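Peptide chain release factor subunit 1 (Methanosarcina mazei, PDB 3IR9) probably directs the release of finished polypeptides at all three stop codons, as the archaeal class-1 release factor whose C-terminal domain is the part in this structure. Local coordinates at residues A[27-32]-A[138-143]; A[59-64]-A[130-135]; A[74-79]-A[87-92]. All blocks are in the same frame, centred on the assembly; numbering follows the deposited sequence.

Contact 1: residues A[27-32]-A[138-143]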
# COMPACT_ATOMS: atom_id res chain seq x y z
N MSE A 27 7.10 -14.84 7.43
CA MSE A 27 7.82 -15.98 7.98
C MSE A 27 7.95 -17.07 6.91
O MSE A 27 9.02 -17.66 6.75
CB MSE A 27 7.13 -16.51 9.24
CG MSE A 27 7.29 -15.62 10.46
SE MSE A 27 6.66 -16.47 12.10
CE MSE A 27 6.50 -14.86 13.19
N GLY A 28 6.87 -17.32 6.18
CA GLY A 28 6.88 -18.27 5.08
C GLY A 28 7.72 -17.79 3.91
O GLY A 28 8.44 -18.58 3.29
N GLN A 29 7.64 -16.50 3.60
CA GLN A 29 8.42 -15.91 2.51
C GLN A 29 9.92 -15.93 2.78
O GLN A 29 10.72 -16.15 1.87
CB GLN A 29 7.97 -14.46 2.24
CG GLN A 29 6.52 -14.30 1.83
CD GLN A 29 6.18 -12.87 1.44
OE1 GLN A 29 7.08 -12.08 1.14
NE2 GLN A 29 4.90 -12.53 1.45
N LYS A 30 10.31 -15.69 4.04
CA LYS A 30 11.71 -15.76 4.43
C LYS A 30 12.24 -17.18 4.29
O LYS A 30 13.11 -17.44 3.46
CB LYS A 30 11.89 -15.30 5.88
CG LYS A 30 11.89 -13.79 6.06
CD LYS A 30 12.27 -13.42 7.49
CE LYS A 30 12.39 -11.91 7.67
NZ LYS A 30 13.00 -11.57 8.98
N ASN A 31 11.71 -18.08 5.11
CA ASN A 31 12.13 -19.49 5.08
C ASN A 31 12.19 -20.06 3.68
O ASN A 31 13.02 -20.92 3.39
CB ASN A 31 11.20 -20.34 5.94
CG ASN A 31 11.31 -20.02 7.42
OD1 ASN A 31 10.55 -20.54 8.24
ND2 ASN A 31 12.27 -19.17 7.76
N ALA A 32 11.31 -19.58 2.80
CA ALA A 32 11.26 -20.07 1.43
C ALA A 32 12.47 -19.62 0.60
O ALA A 32 13.09 -20.43 -0.10
CB ALA A 32 9.97 -19.66 0.76
N PHE A 138 5.27 -15.95 -2.98
CA PHE A 138 5.64 -14.59 -3.39
C PHE A 138 6.61 -13.97 -2.40
O PHE A 138 6.65 -14.36 -1.23
CB PHE A 138 4.39 -13.72 -3.53
CG PHE A 138 3.44 -14.20 -4.59
CD1 PHE A 138 3.60 -13.82 -5.92
CD2 PHE A 138 2.39 -15.04 -4.27
CE1 PHE A 138 2.72 -14.26 -6.90
CE2 PHE A 138 1.50 -15.49 -5.24
CZ PHE A 138 1.67 -15.10 -6.56
N VAL A 139 7.41 -13.01 -2.86
CA VAL A 139 8.44 -12.44 -2.01
C VAL A 139 8.50 -10.92 -2.12
O VAL A 139 9.01 -10.38 -3.11
CB VAL A 139 9.83 -13.04 -2.32
CG1 VAL A 139 10.88 -12.36 -1.50
CG2 VAL A 139 9.84 -14.53 -2.05
N SER A 140 7.99 -10.23 -1.10
CA SER A 140 8.04 -8.78 -1.07
C SER A 140 9.49 -8.34 -1.15
O SER A 140 10.39 -9.05 -0.73
CB SER A 140 7.42 -8.24 0.22
OG SER A 140 8.37 -8.25 1.27
N THR A 141 9.69 -7.15 -1.71
CA THR A 141 11.01 -6.59 -1.88
C THR A 141 11.42 -5.82 -0.63
O THR A 141 11.76 -4.64 -0.70
CB THR A 141 11.02 -5.63 -3.06
OG1 THR A 141 12.32 -5.03 -3.19
CG2 THR A 141 9.97 -4.53 -2.85
N ASP A 142 11.37 -6.49 0.52
CA ASP A 142 11.68 -5.81 1.77
C ASP A 142 12.91 -6.40 2.46
O ASP A 142 13.99 -5.80 2.43
CB ASP A 142 10.46 -5.84 2.70
CG ASP A 142 9.23 -5.21 2.07
OD1 ASP A 142 9.33 -4.67 0.95
OD2 ASP A 142 8.15 -5.25 2.70
N PHE A 143 12.76 -7.58 3.07
CA PHE A 143 13.90 -8.24 3.71
C PHE A 143 14.97 -8.57 2.67
O PHE A 143 14.66 -8.78 1.50
CB PHE A 143 13.46 -9.50 4.47
CG PHE A 143 12.77 -10.52 3.61
CD1 PHE A 143 11.52 -10.27 3.07
CD2 PHE A 143 13.37 -11.74 3.36
CE1 PHE A 143 10.88 -11.21 2.29
CE2 PHE A 143 12.74 -12.69 2.57
CZ PHE A 143 11.49 -12.42 2.04

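Contact 2: residues A[59-64]-A[130-135]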
# COMPACT_ATOMS: atom_id res chain seq x y z
N GLU A 59 7.56 -26.23 -17.48
CA GLU A 59 6.98 -26.87 -18.66
C GLU A 59 7.27 -28.37 -18.69
O GLU A 59 6.92 -29.06 -19.63
CB GLU A 59 7.47 -26.18 -19.94
CG GLU A 59 7.01 -24.72 -20.05
CD GLU A 59 7.53 -24.02 -21.30
OE1 GLU A 59 8.55 -24.48 -21.86
OE2 GLU A 59 6.92 -23.00 -21.70
N ILE A 60 7.91 -28.86 -17.63
CA ILE A 60 8.12 -30.29 -17.50
C ILE A 60 7.77 -30.72 -16.08
O ILE A 60 8.17 -31.79 -15.63
CB ILE A 60 9.56 -30.69 -17.86
CG1 ILE A 60 10.58 -29.98 -16.98
CG2 ILE A 60 9.84 -30.34 -19.30
CD1 ILE A 60 11.99 -30.46 -17.21
N ASN A 61 7.02 -29.87 -15.39
CA ASN A 61 6.43 -30.25 -14.11
C ASN A 61 7.47 -30.59 -13.06
O ASN A 61 7.19 -31.34 -12.12
CB ASN A 61 5.51 -31.45 -14.31
CG ASN A 61 4.66 -31.33 -15.55
OD1 ASN A 61 3.89 -30.38 -15.70
ND2 ASN A 61 4.79 -32.29 -16.45
N SER A 62 8.68 -30.05 -13.22
CA SER A 62 9.80 -30.36 -12.33
C SER A 62 9.92 -29.43 -11.12
O SER A 62 10.76 -29.64 -10.25
CB SER A 62 11.12 -30.37 -13.10
OG SER A 62 11.49 -29.07 -13.52
N VAL A 63 9.08 -28.40 -11.07
CA VAL A 63 9.18 -27.39 -10.02
C VAL A 63 8.36 -27.74 -8.78
O VAL A 63 7.13 -27.82 -8.82
CB VAL A 63 8.83 -25.98 -10.54
CG1 VAL A 63 8.48 -25.04 -9.38
CG2 VAL A 63 9.99 -25.43 -11.36
N ASP A 64 9.06 -27.96 -7.67
CA ASP A 64 8.42 -28.22 -6.39
C ASP A 64 7.93 -26.92 -5.78
O ASP A 64 6.77 -26.82 -5.37
CB ASP A 64 9.38 -28.92 -5.43
CG ASP A 64 8.70 -29.36 -4.15
OD1 ASP A 64 7.47 -29.57 -4.18
OD2 ASP A 64 9.40 -29.49 -3.12
N ASP A 130 0.57 -24.02 -11.02
CA ASP A 130 -0.68 -24.67 -10.66
C ASP A 130 -0.83 -25.98 -11.43
O ASP A 130 -1.18 -27.02 -10.87
CB ASP A 130 -1.86 -23.74 -10.94
CG ASP A 130 -2.98 -23.90 -9.94
OD1 ASP A 130 -2.80 -23.48 -8.77
OD2 ASP A 130 -4.04 -24.45 -10.32
N LYS A 131 -0.55 -25.91 -12.73
CA LYS A 131 -0.58 -27.08 -13.60
C LYS A 131 0.16 -28.29 -13.00
O LYS A 131 -0.43 -29.36 -12.85
CB LYS A 131 -0.04 -26.71 -14.99
CG LYS A 131 0.97 -27.67 -15.61
CD LYS A 131 1.76 -26.96 -16.71
CE LYS A 131 3.13 -27.59 -16.94
NZ LYS A 131 3.08 -28.80 -17.80
N SER A 132 1.42 -28.10 -12.64
CA SER A 132 2.27 -29.20 -12.16
C SER A 132 2.23 -29.39 -10.65
O SER A 132 3.07 -30.09 -10.09
CB SER A 132 3.72 -29.03 -12.65
OG SER A 132 4.41 -27.98 -11.99
N ASN A 133 1.24 -28.78 -9.99
CA ASN A 133 1.12 -28.86 -8.54
C ASN A 133 2.26 -28.21 -7.78
O ASN A 133 2.40 -28.39 -6.56
CB ASN A 133 0.97 -30.31 -8.08
CG ASN A 133 -0.41 -30.63 -7.58
OD1 ASN A 133 -0.58 -31.40 -6.64
ND2 ASN A 133 -1.42 -30.02 -8.21
N ALA A 134 3.08 -27.44 -8.49
CA ALA A 134 4.12 -26.66 -7.86
C ALA A 134 3.49 -25.74 -6.82
O ALA A 134 2.36 -25.26 -7.00
CB ALA A 134 4.90 -25.86 -8.90
N LYS A 135 4.21 -25.51 -5.72
CA LYS A 135 3.79 -24.56 -4.71
C LYS A 135 4.21 -23.13 -5.10
O LYS A 135 5.35 -22.90 -5.50
CB LYS A 135 4.36 -24.94 -3.33
CG LYS A 135 3.70 -26.17 -2.69
CD LYS A 135 4.31 -26.51 -1.32
CE LYS A 135 5.27 -27.69 -1.40
NZ LYS A 135 4.55 -28.99 -1.57

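Contact 3: residues A[74-79]-A[87-92]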
# COMPACT_ATOMS: atom_id res chain seq x y z
N ALA A 74 7.04 -7.11 -15.74
CA ALA A 74 7.31 -7.63 -17.08
C ALA A 74 6.20 -8.53 -17.63
O ALA A 74 5.66 -9.37 -16.90
CB ALA A 74 8.64 -8.38 -17.09
N GLU A 75 5.87 -8.37 -18.91
CA GLU A 75 4.84 -9.19 -19.54
C GLU A 75 5.43 -10.14 -20.57
O GLU A 75 6.50 -9.89 -21.14
CB GLU A 75 3.80 -8.31 -20.24
CG GLU A 75 3.60 -6.94 -19.65
CD GLU A 75 2.64 -6.11 -20.48
OE1 GLU A 75 3.12 -5.27 -21.28
OE2 GLU A 75 1.42 -6.32 -20.36
N ARG A 76 4.72 -11.23 -20.83
CA ARG A 76 5.10 -12.16 -21.87
C ARG A 76 4.23 -11.95 -23.11
O ARG A 76 3.01 -12.08 -23.07
CB ARG A 76 4.97 -13.60 -21.37
CG ARG A 76 5.40 -14.67 -22.37
CD ARG A 76 6.86 -14.48 -22.77
NE ARG A 76 7.40 -15.69 -23.38
CZ ARG A 76 8.68 -15.89 -23.65
NH1 ARG A 76 9.58 -14.95 -23.39
NH2 ARG A 76 9.05 -17.03 -24.20
N VAL A 77 4.87 -11.63 -24.22
CA VAL A 77 4.15 -11.32 -25.44
C VAL A 77 4.22 -12.47 -26.45
O VAL A 77 5.29 -12.87 -26.89
CB VAL A 77 4.70 -10.04 -26.10
CG1 VAL A 77 3.79 -9.60 -27.24
CG2 VAL A 77 4.87 -8.93 -25.07
N THR A 78 3.06 -12.99 -26.82
CA THR A 78 3.00 -13.97 -27.89
C THR A 78 2.61 -13.27 -29.19
O THR A 78 1.75 -12.38 -29.20
CB THR A 78 2.01 -15.11 -27.60
OG1 THR A 78 2.42 -15.82 -26.42
CG2 THR A 78 1.95 -16.08 -28.77
N THR A 79 3.25 -13.67 -30.28
CA THR A 79 2.89 -13.16 -31.59
C THR A 79 2.78 -14.34 -32.57
O THR A 79 3.46 -15.36 -32.42
CB THR A 79 3.91 -12.10 -32.09
OG1 THR A 79 5.12 -12.75 -32.52
CG2 THR A 79 4.25 -11.12 -30.97
N GLU A 87 5.56 -18.28 -35.35
CA GLU A 87 5.22 -17.67 -34.06
C GLU A 87 6.47 -17.38 -33.24
O GLU A 87 7.53 -17.96 -33.47
CB GLU A 87 4.26 -18.56 -33.25
CG GLU A 87 4.96 -19.41 -32.19
CD GLU A 87 4.01 -20.28 -31.39
OE1 GLU A 87 4.39 -20.69 -30.27
OE2 GLU A 87 2.89 -20.55 -31.87
N ASN A 88 6.34 -16.47 -32.28
CA ASN A 88 7.40 -16.23 -31.31
C ASN A 88 6.83 -15.69 -30.01
O ASN A 88 5.73 -15.12 -30.00
CB ASN A 88 8.47 -15.29 -31.87
CG ASN A 88 8.02 -13.84 -31.90
OD1 ASN A 88 7.91 -13.19 -30.86
ND2 ASN A 88 7.79 -13.31 -33.10
N LYS A 89 7.56 -15.88 -28.92
CA LYS A 89 7.20 -15.29 -27.63
C LYS A 89 8.43 -14.58 -27.12
O LYS A 89 9.54 -14.82 -27.60
CB LYS A 89 6.77 -16.36 -26.62
CG LYS A 89 5.58 -17.20 -27.03
CD LYS A 89 5.35 -18.31 -26.04
CE LYS A 89 4.80 -19.55 -26.71
NZ LYS A 89 3.54 -19.26 -27.43
N TRP A 90 8.23 -13.70 -26.15
CA TRP A 90 9.34 -13.01 -25.52
C TRP A 90 8.80 -12.17 -24.38
O TRP A 90 7.62 -11.86 -24.32
CB TRP A 90 10.10 -12.14 -26.53
CG TRP A 90 9.24 -11.20 -27.31
CD1 TRP A 90 8.38 -11.53 -28.32
CD2 TRP A 90 9.15 -9.78 -27.16
NE1 TRP A 90 7.76 -10.40 -28.80
CE2 TRP A 90 8.22 -9.31 -28.10
CE3 TRP A 90 9.78 -8.86 -26.31
CZ2 TRP A 90 7.89 -7.96 -28.22
CZ3 TRP A 90 9.45 -7.52 -26.43
CH2 TRP A 90 8.51 -7.08 -27.38
N THR A 91 9.68 -11.83 -23.45
CA THR A 91 9.25 -11.06 -22.31
C THR A 91 9.75 -9.63 -22.40
O THR A 91 10.93 -9.37 -22.64
CB THR A 91 9.70 -11.71 -21.00
OG1 THR A 91 9.01 -12.95 -20.84
CG2 THR A 91 9.37 -10.80 -19.82
N ARG A 92 8.83 -8.69 -22.22
CA ARG A 92 9.16 -7.28 -22.25
C ARG A 92 8.77 -6.64 -20.93
O ARG A 92 7.70 -6.93 -20.38
CB ARG A 92 8.47 -6.58 -23.43
CG ARG A 92 6.99 -6.26 -23.24
CD ARG A 92 6.77 -4.79 -22.94
NE ARG A 92 6.87 -3.97 -24.15
CZ ARG A 92 5.86 -3.27 -24.66
NH1 ARG A 92 6.04 -2.56 -25.76
NH2 ARG A 92 4.68 -3.28 -24.06

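Contact 1: residues A[27-32]-A[138-143]
Gln29, on the long helix 10-41, reaches across to the end of strand 135-139 and the loop after it. Its CB points at that segment and lies 4.1 Å from CZ of Phe143. CG stands beside the backbone N and anti to the carbonyl carbon (chi1 -60°), 3.1 Å from Phe138 O, and the extended next torsion sets CD about as near to that oxygen. At the tip, OE1 accepts a hydrogen bond from Ser140 N at 3.0 Å, with an N-H...O angle of 165°; the donor stands 31° out of the amide plane. OE1 also lies 3.3 Å from Phe138 O, an unfavourable approach of two acceptors that the Ser140 bond offsets, while NE2 stays 3.7 Å from Phe138 O without bonding it. Glutamine suits the place because its chain spans the gap and ends in a carbonyl that can receive a loop N-H.

The next residue, Lys30, lays its aliphatic stem against Phe143, the N-cap residue of helix 144-151. CG sits over one face of the ring, 4.0 Å from the centroid and displaced toward the rim, a CH-pi contact. Leu26 and Val33 of helix 10-41 also touch Phe143, and Lys30 touches Glu145. The contact thus combines one directed bond, which settles a backbone N-H at the strand end, with apolar packing on the Phe143 face, where the lysine offers methylenes.

Contact 2: residues A[59-64]-A[130-135]
A Schellman motif closes helix 51-58 beside the C-terminal end of helix 121-131, and its C-prime residue, Asn61, is where the two segments meet at one end. Asn61 has positive phi (61°), a conformation asparagine tolerates well. Its OD1 accepts a hydrogen bond from Lys131 NZ at 2.8 Å, the two side chains crossing at about a right angle; a bend at chi4 (81°) sets NZ. Beside this, Ser132 CB packs 3.3 Å from Asn61 CA, a closeness that a small residue permits. Arg161 joins the two turns, hydrogen-bonding Ser132 O and, weakly, Asn61 O.

Farther along, Val63 CG1 touches Ala134 CB at 3.7 Å, and that small methyl also lies only 3.0 Å from Val63 O, so the chains draw close together here. Lys135 N then donates to Asp64 O at 2.9 Å and 175°, nearly straight. The side chains of Asp64 and Lys135 run side by side in the same direction; OD1 and NZ are 4.0 Å apart, a long salt bridge that would add modest attraction. Turns that follow two helices thus deliver neighbouring parallel strands, 63-69 and 135-139, into one mixed sheet, an arrangement characteristic of alpha/beta folds.

Contact 3: residues A[74-79]-A[87-92]
Val77 places CB over one face of the Trp90 indole, 4.3 Å from the centroid of the five-membered ring, in a CH-pi contact shifted toward the rim. Both belong to the antiparallel beta hairpin of strands 75-81 and 87-92. Thr79 CG2 meets the indole edge at NE1, 4.2 Å away. On this face of the sheet, with Val77 and Trp90, lies Arg92, whose CG packs against Val77 CG2, and Pro101 touches both Val77 and Arg92; a branched valine and the stem of an arginine supply apolar surface here.

The ladder begins with the hydrogen-bonded pair Glu75 and Arg92, whose N-H groups each give a 2.8 Å bond to the other's O. Thr79 and Asn88 form another such pair, with Thr79 N to Asn88 O at 2.9 Å. Across the first pair, Glu75 OE1 lies in the plane of the Arg92 guanidinium at its edge, but 3.8 Å from NH2, making a long salt bridge.

On the sheet's opposite face Arg76 crosses Lys89 and Thr91 at about a right angle. Its CD lies 3.3 Å from Thr91 OG1, and one guanidinium face meets Lys89, with NE 3.4 Å from Lys89 CB. Thr91 OG1 is hydrogen-bonded to Glu51, which links the hairpin to helix 51-58. At the hairpin's outer end, Lys89 NZ reaches Glu87 OE1 in a weak salt-bridged bond of 3.3 Å.

In the fold
Contacts 1 and 2, whose centres are 20 Å apart, both reach the same mixed sheet: contact 2 lies where strands 63-69 and 135-139 start, contact 1 where the latter ends against the long helix. Contact 3 belongs to a separate three-stranded antiparallel sheet that follows strand 63-69 in the chain and returns through strand 113-120 to helix 121-131. Its centre is 21 Å from that of contact 2, with nearest atoms about 6 Å apart and no touch, and 28 Å from that of contact 1, on the other side of the chain's centre from contact 1. The zinc ion, held by Cys81, Cys84, Cys106 and Cys109, lies beyond contact 3, about 9 Å from the Glu87 side chain.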